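Local atomic coordinates of 1-phosphatidylinositol 4,5-bisphosphate phosphodiesterase (Drosophila melanogaster, PDB entry 6IRB), a protein that belongs to the phosphoinositide phospholipase C-beta family of signalling proteins and is seen here as a long, almost wholly helical coiled-coil region. Residues Q119-E124 / A189-K194; H127-I131 / Q186-M190. The protein carries 2 engineered substitutions. Residue numbers count along the deposited sequence, not the author numbering.

Both contacts join the same two antiparallel helices, 18-150 and 157-210, and follow each other along one seam. Their centres are about 8 Å apart. Contact 2 lies nearer the turn between the helices and about 53 Å from the centre of the chain; contact 1, at about 45 Å, is the next step away from that turn. Ala189 and Met190 belong to both: the selenomethionine methyl of Met190 meets Leu123 and Glu124 in contact 1 and the ring of His127 in contact 2. The character changes over this short distance, from apolar side chains in contact 1 to a histidine-glutamine pair in contact 2; at contact 1's far end, Gln119 and His197 join through their side chains.

Contact 1 (Q119-E124 / A189-K194); sequences QIKQLE and AMEKLK
Build 119-124 and 189-194 as regular alpha-helix, each inside a longer helix, with local axes 10.6 Å apart and running antiparallel at 173°. Register sets Ile120 CA 7.2 Å from Leu193 CA and Leu123 CA 7.4 Å from Met190 CA. Apolar packing comes first. Leu123 (chi1 t, chi2 p) brings CD2 to 3.5 Å from Leu193 CD2 and 4.2 Å from Ala189 CB. Ile120, m at both torsions, places CD1 3.9 Å from both Leu193 CG and the SE of selenomethionine Met190, whose t, p, p side chain carries CE to 3.6 Å from Leu123 CB. Charged residues' aliphatic parts border one side of this row: Glu124 CG lies 3.9 Å from Met190 CE, and Lys194 CG 3.8 Å from Ile120 CD1. Gln119 turns its OE1 to a hydrogen bond with His197, just beyond the segment. The 3-4 spacing of Ile120, Leu123 and His127 marks a coiled coil, here antiparallel. Between these segments, association rests on hydrophobic and van der Waals contact, without hydrogen bonds or salt bridges.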
ATOM      1  N   GLN A 119     -31.223  19.824 -12.773  1.00 56.89           N
ATOM      2  CA  GLN A 119     -32.136  19.674 -13.902  1.00 62.52           C
ATOM      3  C   GLN A 119     -33.568  20.001 -13.491  1.00 61.72           C
ATOM      4  O   GLN A 119     -34.291  20.707 -14.207  1.00 62.39           O
ATOM      5  CB  GLN A 119     -32.069  18.257 -14.486  1.00 56.46           C
ATOM      6  CG  GLN A 119     -30.817  17.901 -15.277  1.00 58.60           C
ATOM      7  CD  GLN A 119     -30.607  16.397 -15.415  1.00 69.28           C
ATOM      8  OE1 GLN A 119     -31.521  15.602 -15.192  1.00 68.17           O
ATOM      9  NE2 GLN A 119     -29.426  16.010 -15.873  1.00 72.46           N
ATOM     10  N   ILE A 120     -34.009  19.429 -12.368  1.00 60.51           N
ATOM     11  CA  ILE A 120     -35.302  19.767 -11.772  1.00 62.66           C
ATOM     12  C   ILE A 120     -35.514  21.278 -11.702  1.00 57.16           C
ATOM     13  O   ILE A 120     -36.519  21.807 -12.191  1.00 51.64           O
ATOM     14  CB  ILE A 120     -35.436  19.107 -10.387  1.00 64.32           C
ATOM     15  CG1 ILE A 120     -35.417  17.581 -10.523  1.00 55.76           C
ATOM     16  CG2 ILE A 120     -36.711  19.535  -9.710  1.00 72.29           C
ATOM     17  CD1 ILE A 120     -36.684  16.979 -11.128  1.00 53.11           C
ATOM     18  N   LYS A 121     -34.551  22.010 -11.146  1.00 65.77           N
ATOM     19  CA  LYS A 121     -34.770  23.448 -11.029  1.00 62.37           C
ATOM     20  C   LYS A 121     -34.761  24.105 -12.396  1.00 58.91           C
ATOM     21  O   LYS A 121     -35.472  25.089 -12.612  1.00 55.88           O
ATOM     22  CB  LYS A 121     -33.724  24.090 -10.123  1.00 67.20           C
ATOM     23  CG  LYS A 121     -33.879  25.598  -9.991  1.00 83.72           C
ATOM     24  CD  LYS A 121     -33.913  26.050  -8.548  1.00100.19           C
ATOM     25  CE  LYS A 121     -33.902  27.574  -8.445  1.00107.82           C
ATOM     26  NZ  LYS A 121     -32.820  28.197  -9.272  1.00104.94           N
ATOM     27  N   GLN A 122     -33.968  23.580 -13.324  1.00 58.78           N
ATOM     28  CA  GLN A 122     -33.965  24.121 -14.674  1.00 74.45           C
ATOM     29  C   GLN A 122     -35.329  23.938 -15.321  1.00 70.72           C
ATOM     30  O   GLN A 122     -35.809  24.817 -16.047  1.00 78.19           O
ATOM     31  CB  GLN A 122     -32.882  23.431 -15.499  1.00 92.19           C
ATOM     32  CG  GLN A 122     -31.568  24.174 -15.525  1.00100.57           C
ATOM     33  CD  GLN A 122     -30.570  23.554 -16.473  1.00108.56           C
ATOM     34  OE1 GLN A 122     -30.913  22.693 -17.286  1.00107.71           O
ATOM     35  NE2 GLN A 122     -29.318  23.983 -16.367  1.00116.35           N
ATOM     36  N   LEU A 123     -35.962  22.791 -15.081  1.00 60.70           N
ATOM     37  CA  LEU A 123     -37.303  22.577 -15.607  1.00 53.28           C
ATOM     38  C   LEU A 123     -38.323  23.480 -14.925  1.00 52.03           C
ATOM     39  O   LEU A 123     -39.029  24.245 -15.594  1.00 59.98           O
ATOM     40  CB  LEU A 123     -37.707  21.114 -15.456  1.00 59.50           C
ATOM     41  CG  LEU A 123     -38.784  20.751 -16.479  1.00 58.18           C
ATOM     42  CD1 LEU A 123     -38.382  21.248 -17.863  1.00 53.61           C
ATOM     43  CD2 LEU A 123     -39.155  19.265 -16.483  1.00 50.91           C
ATOM     44  N   GLU A 124     -38.438  23.372 -13.594  1.00 51.02           N
ATOM     45  CA  GLU A 124     -39.297  24.262 -12.810  1.00 60.02           C
ATOM     46  C   GLU A 124     -39.163  25.715 -13.236  1.00 61.18           C
ATOM     47  O   GLU A 124     -40.161  26.395 -13.507  1.00 56.41           O
ATOM     48  CB  GLU A 124     -39.003  24.123 -11.306  1.00 66.79           C
ATOM     49  CG  GLU A 124     -39.893  23.114 -10.543  1.00 80.96           C
ATOM     50  CD  GLU A 124     -41.414  23.386 -10.645  1.00 92.75           C
ATOM     51  OE1 GLU A 124     -41.825  24.457 -11.147  1.00 95.52           O
ATOM     52  OE2 GLU A 124     -42.212  22.512 -10.222  1.00 94.14           O
ATOM     53  N   ALA A 189     -44.070  16.562 -18.273  1.00 55.60           N
ATOM     54  CA  ALA A 189     -42.644  16.809 -18.405  1.00 49.67           C
ATOM     55  C   ALA A 189     -41.934  16.578 -17.083  1.00 53.26           C
ATOM     56  O   ALA A 189     -40.871  15.941 -17.039  1.00 49.32           O
ATOM     57  CB  ALA A 189     -42.405  18.234 -18.898  1.00 47.90           C
HETATM   58  N   MSE A 190     -42.513  17.078 -15.998  1.00 49.20           N
HETATM   59  CA  MSE A 190     -41.904  16.905 -14.705  1.00 55.90           C
HETATM   60  C   MSE A 190     -41.810  15.434 -14.308  1.00 45.23           C
HETATM   61  O   MSE A 190     -40.755  14.966 -13.888  1.00 38.05           O
HETATM   62  CB  MSE A 190     -42.653  17.685 -13.651  1.00 60.35           C
HETATM   63  CG  MSE A 190     -41.877  17.707 -12.371  1.00 70.89           C
HETATM   64 SE   MSE A 190     -40.017  18.201 -12.786  1.00 93.24          SE
HETATM   65  CE  MSE A 190     -40.166  20.143 -13.071  1.00 70.26           C
ATOM     66  N   GLU A 191     -42.915  14.698 -14.393  1.00 48.10           N
ATOM     67  CA  GLU A 191     -42.848  13.287 -14.017  1.00 55.99           C
ATOM     68  C   GLU A 191     -41.732  12.597 -14.785  1.00 56.81           C
ATOM     69  O   GLU A 191     -40.863  11.947 -14.192  1.00 61.31           O
ATOM     70  CB  GLU A 191     -44.187  12.588 -14.231  1.00 56.23           C
ATOM     71  CG  GLU A 191     -44.373  11.465 -13.233  1.00 75.90           C
ATOM     72  CD  GLU A 191     -45.784  10.921 -13.188  1.00 97.05           C
ATOM     73  OE1 GLU A 191     -46.230  10.345 -14.205  1.00103.04           O
ATOM     74  OE2 GLU A 191     -46.438  11.058 -12.128  1.00105.44           O
ATOM     75  N   LYS A 192     -41.753  12.715 -16.115  1.00 49.35           N
ATOM     76  CA  LYS A 192     -40.742  12.051 -16.922  1.00 56.16           C
ATOM     77  C   LYS A 192     -39.345  12.438 -16.444  1.00 65.48           C
ATOM     78  O   LYS A 192     -38.471  11.574 -16.296  1.00 77.62           O
ATOM     79  CB  LYS A 192     -40.966  12.398 -18.401  1.00 64.45           C
ATOM     80  CG  LYS A 192     -39.736  12.298 -19.343  1.00 83.68           C
ATOM     81  CD  LYS A 192     -38.836  11.058 -19.197  1.00 89.08           C
ATOM     82  CE  LYS A 192     -37.372  11.452 -19.458  1.00 77.80           C
ATOM     83  NZ  LYS A 192     -36.456  10.294 -19.566  1.00 72.85           N
ATOM     84  N   LEU A 193     -39.126  13.724 -16.160  1.00 57.29           N
ATOM     85  CA  LEU A 193     -37.870  14.144 -15.542  1.00 49.29           C
ATOM     86  C   LEU A 193     -37.566  13.356 -14.269  1.00 59.04           C
ATOM     87  O   LEU A 193     -36.502  12.733 -14.155  1.00 54.91           O
ATOM     88  CB  LEU A 193     -37.875  15.652 -15.256  1.00 33.57           C
ATOM     89  CG  LEU A 193     -36.461  16.178 -14.951  1.00 33.68           C
ATOM     90  CD1 LEU A 193     -35.425  15.421 -15.748  1.00 42.07           C
ATOM     91  CD2 LEU A 193     -36.289  17.671 -15.204  1.00 41.07           C
ATOM     92  N   LYS A 194     -38.462  13.412 -13.273  1.00 54.04           N
ATOM     93  CA  LYS A 194     -38.172  12.703 -12.029  1.00 48.23           C
ATOM     94  C   LYS A 194     -37.994  11.206 -12.217  1.00 56.39           C
ATOM     95  O   LYS A 194     -37.211  10.589 -11.484  1.00 64.79           O
ATOM     96  CB  LYS A 194     -39.245  12.949 -10.981  1.00 39.33           C
ATOM     97  CG  LYS A 194     -39.200  14.306 -10.342  1.00 42.96           C
ATOM     98  CD  LYS A 194     -40.465  14.548  -9.557  1.00 55.41           C
ATOM     99  CE  LYS A 194     -40.498  15.954  -9.002  1.00 68.35           C
ATOM    100  NZ  LYS A 194     -39.552  16.077  -7.852  1.00 70.22           N
TER

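Contact 2 (H127-I131 / Q186-M190)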
ATOM      1  N   HIS A 127     -40.632  26.009 -16.644  1.00 55.38           N
ATOM      2  CA  HIS A 127     -42.080  25.816 -16.643  1.00 55.35           C
ATOM      3  C   HIS A 127     -42.816  27.100 -16.285  1.00 58.90           C
ATOM      4  O   HIS A 127     -43.891  27.373 -16.830  1.00 55.51           O
ATOM      5  CB  HIS A 127     -42.460  24.721 -15.645  1.00 50.69           C
ATOM      6  CG  HIS A 127     -42.341  23.334 -16.186  1.00 52.04           C
ATOM      7  ND1 HIS A 127     -41.915  23.064 -17.467  1.00 58.70           N
ATOM      8  CD2 HIS A 127     -42.586  22.132 -15.610  1.00 56.33           C
ATOM      9  CE1 HIS A 127     -41.907  21.756 -17.661  1.00 60.12           C
ATOM     10  NE2 HIS A 127     -42.308  21.166 -16.548  1.00 55.38           N
ATOM     11  N   ALA A 128     -42.235  27.910 -15.397  1.00 62.90           N
ATOM     12  CA  ALA A 128     -42.899  29.129 -14.951  1.00 61.29           C
ATOM     13  C   ALA A 128     -42.859  30.202 -16.030  1.00 60.93           C
ATOM     14  O   ALA A 128     -43.833  30.941 -16.211  1.00 58.75           O
ATOM     15  CB  ALA A 128     -42.249  29.642 -13.664  1.00 53.05           C
ATOM     16  N   ARG A 129     -41.739  30.291 -16.752  1.00 63.65           N
ATOM     17  CA  ARG A 129     -41.618  31.212 -17.880  1.00 67.17           C
ATOM     18  C   ARG A 129     -42.711  30.963 -18.906  1.00 64.85           C
ATOM     19  O   ARG A 129     -43.344  31.899 -19.407  1.00 59.34           O
ATOM     20  CB  ARG A 129     -40.254  31.025 -18.533  1.00 75.79           C
ATOM     21  CG  ARG A 129     -39.179  31.906 -17.971  1.00 92.01           C
ATOM     22  CD  ARG A 129     -37.807  31.355 -18.355  1.00 99.32           C
ATOM     23  NE  ARG A 129     -36.769  31.545 -17.336  1.00109.74           N
ATOM     24  CZ  ARG A 129     -36.472  32.683 -16.708  1.00115.94           C
ATOM     25  NH1 ARG A 129     -37.125  33.811 -16.963  1.00113.76           N
ATOM     26  NH2 ARG A 129     -35.498  32.687 -15.805  1.00121.69           N
ATOM     27  N   ASP A 130     -42.919  29.696 -19.249  1.00 63.50           N
ATOM     28  CA  ASP A 130     -43.970  29.318 -20.184  1.00 70.52           C
ATOM     29  C   ASP A 130     -45.306  29.930 -19.790  1.00 71.04           C
ATOM     30  O   ASP A 130     -46.013  30.503 -20.629  1.00 72.71           O
ATOM     31  CB  ASP A 130     -44.053  27.798 -20.256  1.00 71.03           C
ATOM     32  CG  ASP A 130     -42.814  27.193 -20.880  1.00 76.55           C
ATOM     33  OD1 ASP A 130     -42.192  27.882 -21.723  1.00 70.80           O
ATOM     34  OD2 ASP A 130     -42.458  26.046 -20.518  1.00 81.54           O
ATOM     35  N   ILE A 131     -45.666  29.815 -18.511  1.00 66.99           N
ATOM     36  CA  ILE A 131     -46.958  30.322 -18.061  1.00 61.79           C
ATOM     37  C   ILE A 131     -47.026  31.839 -18.137  1.00 54.47           C
ATOM     38  O   ILE A 131     -48.022  32.389 -18.615  1.00 51.90           O
ATOM     39  CB  ILE A 131     -47.247  29.821 -16.637  1.00 69.71           C
ATOM     40  CG1 ILE A 131     -46.938  28.319 -16.545  1.00 85.73           C
ATOM     41  CG2 ILE A 131     -48.655  30.188 -16.220  1.00 66.06           C
ATOM     42  CD1 ILE A 131     -47.510  27.624 -15.320  1.00 90.79           C
ATOM     43  N   GLN A 186     -46.677  20.268 -18.653  1.00 43.99           N
ATOM     44  CA  GLN A 186     -45.727  20.557 -17.581  1.00 41.22           C
ATOM     45  C   GLN A 186     -45.717  19.460 -16.533  1.00 37.58           C
ATOM     46  O   GLN A 186     -44.648  19.048 -16.061  1.00 33.88           O
ATOM     47  CB  GLN A 186     -46.020  21.930 -16.985  1.00 45.55           C
ATOM     48  CG  GLN A 186     -45.646  23.022 -17.993  1.00 52.98           C
ATOM     49  CD  GLN A 186     -45.620  24.423 -17.423  1.00 64.35           C
ATOM     50  OE1 GLN A 186     -45.811  24.635 -16.223  1.00 70.17           O
ATOM     51  NE2 GLN A 186     -45.339  25.395 -18.288  1.00 66.79           N
ATOM     52  N   GLY A 187     -46.887  18.940 -16.184  1.00 36.06           N
ATOM     53  CA  GLY A 187     -46.905  17.857 -15.221  1.00 37.50           C
ATOM     54  C   GLY A 187     -46.291  16.611 -15.823  1.00 40.15           C
ATOM     55  O   GLY A 187     -45.514  15.912 -15.171  1.00 40.56           O
ATOM     56  N   ARG A 188     -46.601  16.342 -17.095  1.00 42.90           N
ATOM     57  CA  ARG A 188     -46.017  15.198 -17.783  1.00 49.96           C
ATOM     58  C   ARG A 188     -44.511  15.363 -17.893  1.00 61.14           C
ATOM     59  O   ARG A 188     -43.744  14.429 -17.624  1.00 63.89           O
ATOM     60  CB  ARG A 188     -46.644  15.066 -19.167  1.00 50.72           C
ATOM     61  CG  ARG A 188     -47.624  13.934 -19.251  1.00 69.65           C
ATOM     62  CD  ARG A 188     -49.034  14.475 -19.248  1.00 68.54           C
ATOM     63  NE  ARG A 188     -50.018  13.407 -19.154  1.00 80.87           N
ATOM     64  CZ  ARG A 188     -50.653  12.887 -20.195  1.00 86.41           C
ATOM     65  NH1 ARG A 188     -50.407  13.352 -21.416  1.00 78.72           N
ATOM     66  NH2 ARG A 188     -51.536  11.912 -20.014  1.00 88.07           N
ATOM     67  N   ALA A 189     -44.070  16.562 -18.273  1.00 55.60           N
ATOM     68  CA  ALA A 189     -42.644  16.809 -18.405  1.00 49.67           C
ATOM     69  C   ALA A 189     -41.934  16.578 -17.083  1.00 53.26           C
ATOM     70  O   ALA A 189     -40.871  15.941 -17.039  1.00 49.32           O
ATOM     71  CB  ALA A 189     -42.405  18.234 -18.898  1.00 47.90           C
HETATM   72  N   MSE A 190     -42.513  17.078 -15.998  1.00 49.20           N
HETATM   73  CA  MSE A 190     -41.904  16.905 -14.705  1.00 55.90           C
HETATM   74  C   MSE A 190     -41.810  15.434 -14.308  1.00 45.23           C
HETATM   75  O   MSE A 190     -40.755  14.966 -13.888  1.00 38.05           O
HETATM   76  CB  MSE A 190     -42.653  17.685 -13.651  1.00 60.35           C
HETATM   77  CG  MSE A 190     -41.877  17.707 -12.371  1.00 70.89           C
HETATM   78 SE   MSE A 190     -40.017  18.201 -12.786  1.00 93.24          SE
HETATM   79  CE  MSE A 190     -40.166  20.143 -13.071  1.00 70.26           C
TER
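Two residues facing each other do most of the work. His127 and Gln186 both direct CB toward the opposing helix, their CA atoms are 6.5 Å apart, and each side chain reaches for the other's backbone carbonyl. Gln186 NE2 donates to His127 O at 2.9 Å. His127 NE2 points at Gln186 O at 3.2 Å, a weak bond with an angle of 122°. Neither carbonyl gives up its helical role. Gln186 O still accepts from Met190 N at 2.9 Å, while His127 O keeps a stretched, weak bond of 3.5 Å from Ile131 N, so both oxygens serve two donors.

Gln186 OE1 finds no donor in the opposite segment: it lies 3.4 Å from His127 O, one acceptor beside another, and otherwise meets carbon, with His127 CB at 3.4 Å and Ile131 CD1 at 3.6 Å. Asp130 offers Gln186 NE2 its CB, at 3.4 Å, while its OD2 hydrogen-bonds to a residue flanking one segment and forms a long, weak ion pair with Arg126.

Gln186 also packs on the ring: its CG sits 3.7 Å from the centroid of the His127 ring, 9° off the normal, a CH-pi contact over the face. Ala189 CB lies at the ring edge, 3.8 Å from His127 NE2, and Met190 CE is 4.0 Å from His127 CD2.

The local axes are 12.0 Å apart, antiparallel at 169°, with the His127-Gln186 pair a polar layer between them. Met190 leads on to Ile120 and Leu123 of helix 18-150, while toward the turn Asp130 touches Ile182 and Ile131 touches Lys179 of helix 157-210.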